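Bromodomain factor 2 protein (Trypanosoma cruzi, PDB 6NIM) probably binds acetylated lysines, such as those of histone tails, through the bromodomain for which it is named. Local coordinates at residues Asp25-Lys28 against Leu29-His33; Tyr66-Asp69 against Ala70-Gln73; Val76-Met79 against Ile80-Leu84; Tyr86-Lys89 against Gly90-Trp93. All coordinates share one frame; numbering follows the deposited sequence. Where two conformers were deposited one is given.

Contact 1: Asp25-Lys28 against Leu29-His33. With SO4 (sulfate ion), chain D.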
loop_
_atom_site.group_PDB
_atom_site.type_symbol
_atom_site.label_atom_id
_atom_site.label_comp_id
_atom_site.label_asym_id
_atom_site.label_seq_id
_atom_site.Cartn_x
_atom_site.Cartn_y
_atom_site.Cartn_z
ATOM N N ASP A 25 6.140 -21.235 3.442
ATOM C CA ASP A 25 7.088 -22.302 3.029
ATOM C C ASP A 25 8.151 -21.713 2.102
ATOM O O ASP A 25 9.289 -22.208 2.110
ATOM C CB ASP A 25 6.353 -23.457 2.372
ATOM C CG ASP A 25 5.631 -24.367 3.361
ATOM O OD1 ASP A 25 5.868 -24.223 4.555
ATOM O OD2 ASP A 25 4.816 -25.178 2.919
ATOM N N LYS A 26 7.815 -20.652 1.378
ATOM C CA LYS A 26 8.770 -20.000 0.453
ATOM C C LYS A 26 9.627 -18.980 1.195
ATOM O O LYS A 26 10.588 -18.455 0.554
ATOM C CB LYS A 26 8.008 -19.370 -0.718
ATOM C CG LYS A 26 7.495 -20.392 -1.721
ATOM C CD LYS A 26 6.613 -19.774 -2.793
ATOM C CE LYS A 26 5.573 -20.731 -3.345
ATOM N NZ LYS A 26 6.108 -21.585 -4.434
ATOM N N ASP A 27 9.283 -18.654 2.449
ATOM C CA ASP A 27 10.029 -17.693 3.302
ATOM C C ASP A 27 11.268 -18.395 3.899
ATOM O O ASP A 27 11.245 -18.754 5.056
ATOM C CB ASP A 27 9.114 -17.105 4.379
ATOM C CG ASP A 27 9.771 -16.099 5.310
ATOM O OD1 ASP A 27 10.963 -15.729 5.076
ATOM O OD2 ASP A 27 9.117 -15.712 6.289
ATOM N N LYS A 28 12.356 -18.503 3.148
ATOM C CA LYS A 28 13.545 -19.316 3.556
ATOM C C LYS A 28 14.217 -18.680 4.770
ATOM O O LYS A 28 14.598 -19.433 5.691
ATOM C CB LYS A 28 14.534 -19.446 2.395
ATOM C CG LYS A 28 13.926 -19.988 1.113
ATOM C CD LYS A 28 13.513 -21.445 1.162
ATOM C CE LYS A 28 12.234 -21.694 1.937
ATOM N NZ LYS A 28 11.551 -22.915 1.463
ATOM N N LEU A 29 14.278 -17.351 4.825
ATOM C CA LEU A 29 14.877 -16.601 5.957
ATOM C C LEU A 29 13.945 -16.603 7.181
ATOM O O LEU A 29 14.375 -16.173 8.243
ATOM C CB LEU A 29 15.229 -15.194 5.481
ATOM C CG LEU A 29 16.374 -15.131 4.476
ATOM C CD1 LEU A 29 16.493 -13.732 3.877
ATOM C CD2 LEU A 29 17.695 -15.532 5.136
ATOM N N LYS A 30 12.698 -17.039 7.043
ATOM C CA LYS A 30 11.665 -16.969 8.104
ATOM C C LYS A 30 11.474 -15.520 8.590
ATOM O O LYS A 30 11.181 -15.287 9.787
ATOM C CB LYS A 30 12.063 -17.919 9.232
ATOM C CG LYS A 30 12.304 -19.348 8.785
ATOM C CD LYS A 30 12.474 -20.284 9.967
ATOM C CE LYS A 30 12.991 -21.635 9.536
ATOM N NZ LYS A 30 11.999 -22.339 8.696
ATOM N N MET A 31 11.622 -14.554 7.690
ATOM C CA MET A 31 11.624 -13.120 8.045
ATOM C C MET A 31 10.180 -12.592 8.102
ATOM O O MET A 31 9.964 -11.470 8.575
ATOM C CB MET A 31 12.453 -12.338 7.021
ATOM C CG MET A 31 11.895 -12.408 5.630
ATOM S SD MET A 31 12.915 -11.526 4.419
ATOM C CE MET A 31 12.530 -9.822 4.830
ATOM N N PHE A 32 9.209 -13.389 7.657
ATOM C CA PHE A 32 7.779 -13.002 7.599
ATOM C C PHE A 32 6.922 -13.894 8.518
ATOM O O PHE A 32 5.695 -13.736 8.519
ATOM C CB PHE A 32 7.259 -13.130 6.164
ATOM C CG PHE A 32 7.912 -12.253 5.124
ATOM C CD1 PHE A 32 7.990 -10.875 5.283
ATOM C CD2 PHE A 32 8.445 -12.822 3.974
ATOM C CE1 PHE A 32 8.570 -10.082 4.307
ATOM C CE2 PHE A 32 9.010 -12.023 2.993
ATOM C CZ PHE A 32 9.077 -10.663 3.162
ATOM N N HIS A 33 7.517 -14.821 9.264
ATOM C CA HIS A 33 6.717 -15.819 10.017
ATOM C C HIS A 33 6.019 -15.152 11.207
ATOM O O HIS A 33 4.916 -15.592 11.543
ATOM C CB HIS A 33 7.540 -17.051 10.420
ATOM C CG HIS A 33 7.804 -18.006 9.313
ATOM N ND1 HIS A 33 8.451 -19.214 9.522
ATOM C CD2 HIS A 33 7.553 -17.932 7.988
ATOM C CE1 HIS A 33 8.592 -19.841 8.375
ATOM N NE2 HIS A 33 8.033 -19.081 7.417
HETATM S S SO4 D . 9.239 -20.816 12.547
HETATM O O1 SO4 D . 8.215 -21.254 13.451
HETATM O O2 SO4 D . 8.999 -19.443 12.187
HETATM O O3 SO4 D . 9.221 -21.647 11.352
HETATM O O4 SO4 D . 10.527 -20.912 13.181
HETATM O O HOH W 1 10.403 -21.630 5.736
#

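Contact 2: Tyr66-Asp69 against Ala70-Gln73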
loop_
_atom_site.group_PDB
_atom_site.type_symbol
_atom_site.label_atom_id
_atom_site.label_comp_id
_atom_site.label_asym_id
_atom_site.label_seq_id
_atom_site.Cartn_x
_atom_site.Cartn_y
_atom_site.Cartn_z
ATOM N N TYR A 66 -10.519 -9.906 7.960
ATOM C CA TYR A 66 -10.462 -9.415 6.558
ATOM C C TYR A 66 -11.839 -9.565 5.907
ATOM O O TYR A 66 -12.490 -10.608 6.068
ATOM C CB TYR A 66 -9.386 -10.144 5.752
ATOM C CG TYR A 66 -8.015 -9.975 6.335
ATOM C CD1 TYR A 66 -7.447 -8.722 6.411
ATOM C CD2 TYR A 66 -7.321 -11.044 6.877
ATOM C CE1 TYR A 66 -6.181 -8.534 6.935
ATOM C CE2 TYR A 66 -6.056 -10.877 7.406
ATOM C CZ TYR A 66 -5.484 -9.619 7.432
ATOM O OH TYR A 66 -4.264 -9.453 8.009
ATOM N N ASP A 67 -12.276 -8.540 5.180
ATOM C CA ASP A 67 -13.621 -8.546 4.537
ATOM C C ASP A 67 -13.572 -9.288 3.199
ATOM O O ASP A 67 -14.622 -9.686 2.736
ATOM C CB ASP A 67 -14.134 -7.123 4.301
ATOM C CG ASP A 67 -14.468 -6.363 5.574
ATOM O OD1 ASP A 67 -14.878 -7.000 6.562
ATOM O OD2 ASP A 67 -14.312 -5.140 5.561
ATOM N N SER A 68 -12.405 -9.400 2.558
ATOM C CA SER A 68 -12.297 -9.900 1.166
ATOM C C SER A 68 -10.911 -10.507 0.899
ATOM O O SER A 68 -9.959 -10.210 1.635
ATOM C CB SER A 68 -12.575 -8.779 0.201
ATOM O OG SER A 68 -11.487 -7.870 0.196
ATOM N N ASP A 69 -10.818 -11.286 -0.168
ATOM C CA ASP A 69 -9.539 -11.820 -0.714
ATOM C C ASP A 69 -8.586 -10.647 -1.008
ATOM O O ASP A 69 -7.394 -10.738 -0.716
ATOM C CB ASP A 69 -9.820 -12.651 -1.958
ATOM C CG ASP A 69 -10.660 -13.879 -1.658
ATOM O OD1 ASP A 69 -10.868 -14.178 -0.475
ATOM O OD2 ASP A 69 -11.057 -14.558 -2.616
ATOM N N ALA A 70 -9.112 -9.539 -1.519
ATOM C CA ALA A 70 -8.302 -8.345 -1.868
ATOM C C ALA A 70 -7.578 -7.819 -0.627
ATOM O O ALA A 70 -6.371 -7.495 -0.751
ATOM C CB ALA A 70 -9.180 -7.275 -2.487
ATOM N N ASP A 71 -8.286 -7.728 0.501
ATOM C CA ASP A 71 -7.762 -7.240 1.801
ATOM C C ASP A 71 -6.612 -8.136 2.268
ATOM O O ASP A 71 -5.635 -7.602 2.847
ATOM C CB ASP A 71 -8.836 -7.211 2.878
ATOM C CG ASP A 71 -9.931 -6.184 2.620
ATOM O OD1 ASP A 71 -9.649 -5.190 1.927
ATOM O OD2 ASP A 71 -11.054 -6.400 3.126
ATOM N N VAL A 72 -6.719 -9.447 2.040
ATOM C CA VAL A 72 -5.640 -10.393 2.445
ATOM C C VAL A 72 -4.407 -10.140 1.567
ATOM O O VAL A 72 -3.284 -10.051 2.094
ATOM C CB VAL A 72 -6.126 -11.849 2.370
ATOM C CG1 VAL A 72 -4.989 -12.811 2.614
ATOM C CG2 VAL A 72 -7.250 -12.063 3.374
ATOM N N GLN A 73 -4.618 -9.971 0.264
ATOM C CA GLN A 73 -3.498 -9.688 -0.671
ATOM C C GLN A 73 -2.820 -8.369 -0.295
ATOM O O GLN A 73 -1.598 -8.324 -0.312
ATOM C CB GLN A 73 -3.980 -9.673 -2.114
ATOM C CG GLN A 73 -4.408 -11.049 -2.553
ATOM C CD GLN A 73 -5.002 -11.042 -3.926
ATOM O OE1 GLN A 73 -4.520 -10.339 -4.817
ATOM N NE2 GLN A 73 -6.005 -11.888 -4.097
HETATM O O HOH W 2 -10.685 -6.125 5.741
HETATM O O HOH W 3 -6.505 -13.276 -1.157
#

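Contact 3: Val76-Met79 against Ile80-Leu84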
loop_
_atom_site.group_PDB
_atom_site.type_symbol
_atom_site.label_atom_id
_atom_site.label_comp_id
_atom_site.label_asym_id
_atom_site.label_seq_id
_atom_site.Cartn_x
_atom_site.Cartn_y
_atom_site.Cartn_z
ATOM N N VAL A 76 -0.618 -8.863 2.767
ATOM C CA VAL A 76 0.657 -9.492 2.341
ATOM C C VAL A 76 1.531 -8.431 1.656
ATOM O O VAL A 76 2.754 -8.344 1.941
ATOM C CB VAL A 76 0.367 -10.678 1.408
ATOM C CG1 VAL A 76 1.620 -11.140 0.690
ATOM C CG2 VAL A 76 -0.278 -11.817 2.169
ATOM N N ALA A 77 0.944 -7.611 0.789
ATOM C CA ALA A 77 1.709 -6.529 0.113
ATOM C C ALA A 77 2.328 -5.606 1.174
ATOM O O ALA A 77 3.538 -5.225 1.088
ATOM C CB ALA A 77 0.793 -5.802 -0.835
ATOM N N GLN A 78 1.576 -5.260 2.228
ATOM C CA GLN A 78 2.085 -4.305 3.246
ATOM C C GLN A 78 3.251 -4.949 3.989
ATOM O O GLN A 78 4.251 -4.269 4.272
ATOM C CB GLN A 78 0.991 -3.872 4.234
ATOM C CG GLN A 78 1.535 -2.926 5.296
ATOM C CD GLN A 78 1.836 -1.600 4.669
ATOM O OE1 GLN A 78 0.919 -0.977 4.141
ATOM N NE2 GLN A 78 3.101 -1.177 4.708
ATOM N N MET A 79 3.133 -6.234 4.294
ATOM C CA MET A 79 4.207 -7.033 4.930
ATOM C C MET A 79 5.476 -6.949 4.081
ATOM O O MET A 79 6.576 -6.742 4.627
ATOM C CB MET A 79 3.762 -8.492 5.052
ATOM C CG MET A 79 4.796 -9.379 5.702
ATOM S SD MET A 79 4.228 -11.093 5.591
ATOM C CE MET A 79 4.508 -11.463 3.866
ATOM N N ILE A 80 5.341 -7.146 2.781
ATOM C CA ILE A 80 6.517 -7.134 1.855
ATOM C C ILE A 80 7.073 -5.706 1.808
ATOM O O ILE A 80 8.297 -5.553 1.871
ATOM C CB ILE A 80 6.098 -7.671 0.473
ATOM C CG1 ILE A 80 5.684 -9.153 0.570
ATOM C CG2 ILE A 80 7.201 -7.452 -0.547
ATOM C CD1 ILE A 80 5.022 -9.706 -0.640
ATOM N N ALA A 81 6.216 -4.687 1.642
ATOM C CA ALA A 81 6.658 -3.268 1.579
ATOM C C ALA A 81 7.443 -2.924 2.848
ATOM O O ALA A 81 8.484 -2.256 2.760
ATOM C CB ALA A 81 5.446 -2.352 1.377
ATOM N N ASN A 82 6.984 -3.399 4.008
ATOM C CA ASN A 82 7.647 -3.117 5.304
ATOM C C ASN A 82 9.109 -3.570 5.214
ATOM O O ASN A 82 10.017 -2.838 5.671
ATOM C CB ASN A 82 6.887 -3.766 6.463
ATOM C CG ASN A 82 5.542 -3.121 6.756
ATOM O OD1 ASN A 82 5.237 -2.024 6.288
ATOM N ND2 ASN A 82 4.731 -3.794 7.565
ATOM N N ALA A 83 9.320 -4.768 4.681
ATOM C CA ALA A 83 10.645 -5.418 4.623
ATOM C C ALA A 83 11.516 -4.659 3.609
ATOM O O ALA A 83 12.720 -4.518 3.875
ATOM C CB ALA A 83 10.509 -6.873 4.290
ATOM N N LEU A 84 10.935 -4.219 2.496
ATOM C CA LEU A 84 11.679 -3.437 1.465
ATOM C C LEU A 84 12.076 -2.069 2.041
ATOM O O LEU A 84 13.227 -1.634 1.776
ATOM C CB LEU A 84 10.838 -3.320 0.196
ATOM C CG LEU A 84 10.801 -4.612 -0.607
ATOM C CD1 LEU A 84 9.734 -4.558 -1.668
ATOM C CD2 LEU A 84 12.190 -4.945 -1.184
#

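Contact 4: Tyr86-Lys89 against Gly90-Trp93. With SO4 (sulfate ion), chain C.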
loop_
_atom_site.group_PDB
_atom_site.type_symbol
_atom_site.label_atom_id
_atom_site.label_comp_id
_atom_site.label_asym_id
_atom_site.label_seq_id
_atom_site.Cartn_x
_atom_site.Cartn_y
_atom_site.Cartn_z
ATOM N N TYR A 86 12.431 -1.318 5.458
ATOM C CA TYR A 86 13.236 -1.453 6.692
ATOM C C TYR A 86 14.621 -2.019 6.390
ATOM O O TYR A 86 15.588 -1.528 7.006
ATOM C CB TYR A 86 12.533 -2.318 7.750
ATOM C CG TYR A 86 13.355 -2.404 8.999
ATOM C CD1 TYR A 86 13.386 -1.340 9.887
ATOM C CD2 TYR A 86 14.189 -3.493 9.236
ATOM C CE1 TYR A 86 14.174 -1.389 11.028
ATOM C CE2 TYR A 86 14.964 -3.564 10.386
ATOM C CZ TYR A 86 14.965 -2.493 11.273
ATOM O OH TYR A 86 15.756 -2.531 12.391
ATOM N N ASN A 87 14.722 -3.004 5.498
ATOM C CA ASN A 87 16.007 -3.693 5.203
ATOM C C ASN A 87 16.715 -2.921 4.092
ATOM O O ASN A 87 16.066 -2.549 3.109
ATOM C CB ASN A 87 15.765 -5.163 4.873
ATOM C CG ASN A 87 15.180 -5.914 6.051
ATOM O OD1 ASN A 87 15.879 -6.186 7.031
ATOM N ND2 ASN A 87 13.899 -6.241 5.960
ATOM N N ALA A 88 18.000 -2.612 4.282
ATOM C CA ALA A 88 18.797 -1.856 3.301
ATOM C C ALA A 88 18.984 -2.672 2.013
ATOM O O ALA A 88 19.208 -3.891 2.063
ATOM C CB ALA A 88 20.114 -1.477 3.933
ATOM N N LYS A 89 18.918 -1.993 0.866
ATOM C CA LYS A 89 19.208 -2.617 -0.429
ATOM C C LYS A 89 20.600 -3.220 -0.322
ATOM O O LYS A 89 21.546 -2.545 0.170
ATOM C CB LYS A 89 19.095 -1.621 -1.594
ATOM C CG LYS A 89 19.152 -2.271 -2.967
ATOM C CD LYS A 89 18.749 -1.340 -4.120
ATOM C CE LYS A 89 18.779 -2.000 -5.482
ATOM N NZ LYS A 89 17.948 -3.232 -5.564
ATOM N N GLY A 90 20.737 -4.436 -0.800
ATOM C CA GLY A 90 21.996 -5.188 -0.742
ATOM C C GLY A 90 21.929 -6.322 0.253
ATOM O O GLY A 90 22.745 -7.271 0.109
ATOM N N THR A 91 21.042 -6.262 1.254
ATOM C CA THR A 91 20.971 -7.351 2.270
ATOM C C THR A 91 20.132 -8.508 1.733
ATOM O O THR A 91 19.306 -8.303 0.800
ATOM C CB THR A 91 20.436 -6.902 3.632
ATOM O OG1 THR A 91 19.038 -6.653 3.485
ATOM C CG2 THR A 91 21.173 -5.690 4.151
ATOM N N GLU A 92 20.336 -9.695 2.296
ATOM C CA GLU A 92 19.602 -10.917 1.877
ATOM C C GLU A 92 18.112 -10.751 2.224
ATOM O O GLU A 92 17.275 -11.248 1.448
ATOM C CB GLU A 92 20.280 -12.163 2.449
ATOM C CG GLU A 92 21.450 -12.651 1.592
ATOM C CD GLU A 92 21.138 -12.897 0.113
ATOM O OE1 GLU A 92 20.495 -13.922 -0.203
ATOM O OE2 GLU A 92 21.477 -12.042 -0.725
ATOM N N TRP A 93 17.792 -10.033 3.305
ATOM C CA TRP A 93 16.391 -9.762 3.750
ATOM C C TRP A 93 15.704 -8.850 2.724
ATOM O O TRP A 93 14.590 -9.173 2.236
ATOM C CB TRP A 93 16.427 -9.178 5.158
ATOM C CG TRP A 93 16.994 -10.170 6.122
ATOM C CD1 TRP A 93 16.351 -11.194 6.758
ATOM C CD2 TRP A 93 18.379 -10.285 6.481
ATOM N NE1 TRP A 93 17.247 -11.926 7.491
ATOM C CE2 TRP A 93 18.496 -11.392 7.338
ATOM C CE3 TRP A 93 19.528 -9.567 6.129
ATOM C CZ2 TRP A 93 19.725 -11.802 7.854
ATOM C CZ3 TRP A 93 20.739 -9.958 6.662
ATOM C CH2 TRP A 93 20.831 -11.060 7.509
HETATM S S SO4 C . 18.395 1.629 0.833
HETATM O O1 SO4 C . 17.879 2.572 1.786
HETATM O O2 SO4 C . 19.804 1.455 1.062
HETATM O O3 SO4 C . 17.725 0.366 0.992
HETATM O O4 SO4 C . 18.156 2.116 -0.507
#

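Contact 1: Asp25-Lys28 against Leu29-His33
The carboxylate of D27 overlaps the backbone of the loop that follows it, reaching to the amides of M31 and F32. CG stands anti to the backbone N (chi1 -180°), on the carbonyl side, which brings the carboxylate against the amides of residues that follow. OD1 accepts from M31 N at 2.9 Å through its syn lone pair, and OD2 takes F32 N at 2.7 Å, also on the syn side but 22° out of the carboxylate plane. Two neighbouring peptide N-H groups thus hold the two oxygens of one buried carboxylate and limit its rotation. The backbone adds its own link, K30 N to D27 O at 3.0 Å, closing a type I turn from D27 to K30; a water on the same D27 oxygen reaches K30 NZ by a weak bond.

H33 lies beside this knot. Its CD2 comes to 3.2 Å from D27 OD2, and K30 CA sits over one face of the imidazole. At the ring edge H33 ND1 donates to sulfate O2 at 2.7 Å, while NE2 bonds to W24 O; with acceptors at both nitrogens, the ring may well carry a positive charge. M31 CG covers a face of the F32 ring, 3.8 Å above its plane.

The loop leaves the end of helix 13-26, and M31 and F32 correspond in sequence to part of the WPF shelf of other bromodomains. Q96 of helix 92-110 bonds D27 OD1, F32 meets F100 of that helix, and both M31 and F32 pack on A83 of helix 69-86.

Contact 2: Tyr66-Asp69 against Ala70-Gln73
Y66 and V72 meet at about a right angle, the CG2 methyl of the valine set 3.6 Å from CD2 of the tyrosine ring. The methyl also touches Y66 CB, so the valine fits against the root of the aromatic side chain. D71 runs past Y66 in the opposite direction, its carboxylate plane turned 45° from the ring, with CB near Y66 CD1 and the acid continuing beyond it toward D67. There D71 OD2 accepts a weak bond from D67 N at 3.2 Å, and a water accepts from D67 N and gives a weak bond to D71 OD2.

S68 is the N-cap of helix 69-86. Its OG lies between the backbone N and the carbonyl carbon (chi1 72°), a position from which it accepts from D71 N at 3.2 Å with an N-H...O angle of 159°. In the first turn of the helix Q73 N bonds D69 O at 3.0 Å; a water on that oxygen also reaches Q73 NE2, which donates to S114 O. The D69 carboxylate turns away to D12 N, while V72 packs on C16 and I61 and Y66 on I57 and I61.

The chemistry is that of a helix start rich in acid. D67 OD2 and D71 OD2 stand 4.3 Å apart, and the cost of that proximity is probably eased by the positive end of the helix dipole and, at D71 OD1, by a weak bond from N49 of the second subunit.

Contact 3: Val76-Met79 against Ile80-Leu84
Backbone bonds of the regular alpha-helical pattern, i+4 to i, join the two segments. I80 N donates to V76 O, A81 N to A77 O at 2.8 Å and almost straight, and N82 N to Q78 O at 2.9 Å; the next in the series, A83 N to M79 O, is weak at 3.4 Å.

A side-chain amide pair forms the polar contact. Q78 leaves the helix with CG anti to the backbone N and then bends at chi2 (71°), which carries its amide onward, toward the C-terminal end of the helix and N82. Q78 NE2 donates to N82 OD1 at 2.8 Å. The N-H points to its acceptor within its own amide plane, yet it meets the asparagine oxygen from above that carbonyl plane, 38° out of it, the two amides being turned 34° apart. N82 ND2 donates to Y50 O, so Q78 probably helps to position a residue that itself holds the loop at Y50.

Apolar contacts occupy another side. V76 and I80 lie side by side and point the same way, CG1 of the valine 3.9 Å from CD1 of the isoleucine, while M79 CE reaches 4.2 Å from I80 CG1. V76 faces F19, L23, I57 and Y104 of the other helices, and M79 packs on F32 and L54.

A buried central helix whose asparagine secures the long loop between the first two main helices is typical of the four-helix bromodomain bundle.

Contact 4: Tyr86-Lys89 against Gly90-Trp93
A chi1 of 72° tucks OG1 of T91 in over its own backbone, flanked by N and C, and turns the hydroxyl onto A88 O. The hydroxyl donates there at 3.1 Å, in the carbonyl plane, while T91 N donates to the same oxygen, also at 3.1 Å but tilted from that plane. The N-H bond closes the type II turn from A88 to T91, and the hydroxyl gives the same carbonyl a second donor. G90 takes the third place of the turn with a positive phi of 109°, a conformation in which a side chain would collide with the preceding carbonyl oxygen. T91 is also the N-cap of helix 92-110, its OG1 accepting from H94 N.

N87, the first residue to leave helix 69-86, sets its amide across W93 at about a right angle to that side chain. OD1 approaches W93 CB at 3.6 Å, and the amide and indole planes differ by 27°. By its place in the sequence N87 probably corresponds to the asparagine that recognises acetyl-lysine in other bromodomains; the bond from ND2 to A83 O would help to orient its amide.

On the outer side of the turn K89 N donates to O3 of a sulfate, probably from the crystallisation liquor, at 2.6 Å, and K89 NZ forms a salt bridge with D118 of the second subunit.

The turn connects helix 69-86 to helix 92-110. N87 O is bonded to H94 of the latter, K89 touches H94 and L98, and W93 packs on L29 and M31 of the loop that follows helix 13-26.

How the contacts relate
From the N terminus the four contacts come in series, each closing before the next opens, so none nests or crosses. Contact 1 closes the tight turn where helix 13-26 ends. Contact 2 caps the start of helix 69-86, contact 3 lies in its middle and later part, and contact 4 closes the loop onto helix 92-110. Folding returns contact 1 to the last two: F32 CD1 packs 3.6 Å from M79 CG of contact 3, and M31 CE lies 3.4 Å from W93 O of contact 4. Contact 2 stays at the other end of the bundle, its centre about 21 Å from that of contact 1 and about 27 Å from that of contact 4.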